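PDB 4F4F: threonine synthase from Brucella melitensis bv. 1, which probably catalyses the pyridoxal-phosphate-dependent conversion of O-phospho-L-homoserine and water into L-threonine and phosphate, the last step of threonine biosynthesis. Local coordinates for residues G298-M302 and G347-I351. Residues are numbered along the deposited sequence; the frame is centred on the assembly and turned at random.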
loop_
_atom_site.group_PDB
_atom_site.type_symbol
_atom_site.label_atom_id
_atom_site.label_comp_id
_atom_site.label_asym_id
_atom_site.label_seq_id
_atom_site.Cartn_x
_atom_site.Cartn_y
_atom_site.Cartn_z
ATOM N N GLY A 298 19.771 6.172 -13.473
ATOM C CA GLY A 298 19.657 4.752 -13.814
ATOM C C GLY A 298 20.253 3.774 -12.796
ATOM O O GLY A 298 20.098 2.568 -12.944
ATOM N N ALA A 299 20.868 4.289 -11.730
ATOM C CA ALA A 299 21.638 3.482 -10.774
ATOM C C ALA A 299 20.742 3.251 -9.562
ATOM O O ALA A 299 20.529 4.147 -8.717
ATOM C CB ALA A 299 22.919 4.212 -10.367
ATOM N N TYR A 300 20.143 2.067 -9.505
ATOM C CA TYR A 300 19.343 1.695 -8.357
ATOM C C TYR A 300 20.295 1.083 -7.379
ATOM O O TYR A 300 20.656 -0.096 -7.516
ATOM C CB TYR A 300 18.306 0.690 -8.788
ATOM C CG TYR A 300 17.314 0.235 -7.740
ATOM C CD1 TYR A 300 16.140 0.939 -7.523
ATOM C CD2 TYR A 300 17.510 -0.956 -7.045
ATOM C CE1 TYR A 300 15.195 0.489 -6.616
ATOM C CE2 TYR A 300 16.574 -1.412 -6.129
ATOM C CZ TYR A 300 15.410 -0.691 -5.932
ATOM O OH TYR A 300 14.461 -1.159 -5.043
ATOM N N GLU A 301 20.748 1.896 -6.426
ATOM C CA GLU A 301 21.841 1.532 -5.549
ATOM C C GLU A 301 21.458 1.705 -4.103
ATOM O O GLU A 301 21.075 2.792 -3.686
ATOM C CB GLU A 301 23.073 2.393 -5.846
ATOM C CG GLU A 301 23.828 1.959 -7.093
ATOM C CD GLU A 301 25.135 2.703 -7.289
ATOM O OE1 GLU A 301 25.605 2.775 -8.452
ATOM O OE2 GLU A 301 25.683 3.216 -6.282
ATOM N N MET A 302 21.578 0.637 -3.336
ATOM C CA MET A 302 21.189 0.673 -1.934
ATOM C C MET A 302 22.161 1.550 -1.150
ATOM O O MET A 302 23.354 1.494 -1.362
ATOM C CB MET A 302 21.209 -0.719 -1.364
ATOM C CG MET A 302 20.203 -1.642 -2.025
ATOM S SD MET A 302 20.478 -3.325 -1.480
ATOM C CE MET A 302 20.035 -3.119 0.255
ATOM N N GLY A 347 24.237 -5.167 -4.229
ATOM C CA GLY A 347 23.539 -3.994 -3.646
ATOM C C GLY A 347 23.065 -2.918 -4.615
ATOM O O GLY A 347 22.662 -1.843 -4.199
ATOM N N GLY A 348 23.119 -3.187 -5.912
ATOM C CA GLY A 348 22.599 -2.261 -6.907
ATOM C C GLY A 348 22.657 -2.828 -8.317
ATOM O O GLY A 348 23.236 -3.910 -8.554
ATOM N N PHE A 349 22.048 -2.110 -9.246
ATOM C CA PHE A 349 22.150 -2.420 -10.654
ATOM C C PHE A 349 21.942 -1.143 -11.400
ATOM O O PHE A 349 21.408 -0.168 -10.851
ATOM C CB PHE A 349 21.104 -3.462 -11.111
ATOM C CG PHE A 349 19.687 -3.107 -10.756
ATOM C CD1 PHE A 349 18.946 -2.225 -11.539
ATOM C CD2 PHE A 349 19.096 -3.651 -9.620
ATOM C CE1 PHE A 349 17.647 -1.892 -11.196
ATOM C CE2 PHE A 349 17.799 -3.316 -9.276
ATOM C CZ PHE A 349 17.076 -2.428 -10.063
ATOM N N THR A 350 22.344 -1.172 -12.663
ATOM C CA THR A 350 22.134 -0.053 -13.574
ATOM C C THR A 350 21.114 -0.421 -14.624
ATOM O O THR A 350 21.193 -1.493 -15.200
ATOM C CB THR A 350 23.445 0.369 -14.224
ATOM O OG1 THR A 350 24.218 1.025 -13.213
ATOM C CG2 THR A 350 23.190 1.383 -15.372
ATOM N N ILE A 351 20.117 0.436 -14.834
ATOM C CA ILE A 351 19.085 0.143 -15.836
ATOM C C ILE A 351 19.599 0.609 -17.195
ATOM O O ILE A 351 20.032 1.750 -17.315
ATOM C CB ILE A 351 17.762 0.846 -15.494
ATOM C CG1 ILE A 351 17.286 0.461 -14.099
ATOM C CG2 ILE A 351 16.674 0.521 -16.527
ATOM C CD1 ILE A 351 16.130 1.310 -13.609
#
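With chi1 at 53°, F349 holds its ring between its own backbone N and carbonyl carbon, which brings one ring face up to Y300 CB; Y300, its CG anti to the backbone N (chi1 -177°), swings its own ring alongside. Y300 CB lies 3.8 Å from the centroid of the F349 ring, a CH-pi contact displaced toward the rim. The ring planes are inclined by only 19°, yet the rings are so displaced that they hardly overlap, the Y300 and F349 centroids being 4.8 Å apart, and contact concentrates where Y300 CD2 meets F349 CE2 at 3.3 Å. I351 CG1 adds an in-plane neighbour at the edge of the F349 ring.

The backbone bonds set the antiparallel pairing that brings both rings to the same face. Y300 and F349 form the hydrogen-bonded pair, Y300 N giving to F349 O and F349 N to Y300 O. The flanking bonds are straighter: M302 N to G347 O (2.8 Å) and I351 N to G298 O (2.8 Å). At the non-hydrogen-bonded pair E301-G348, G348 CA comes within 3.0 Å of Y300 O and 4.1 Å of E301 CA, a close approach at a residue without a side chain. M302 CG lies 3.3 Å from G347 O.

On the aromatic side, helix 333-346 supplies L343 against Y300 and L339 and M340 against F349, while Y300 OH accepts a hydrogen bond from the backbone N of S318. A299, E301 and T350 project to the other face. G298 and G347, both with positive phi, are the first residues to leave helices 290-297 and 333-346; the strands that follow pair as a two-stranded antiparallel sheet, peripheral to the cofactor site of this pyridoxal-phosphate enzyme.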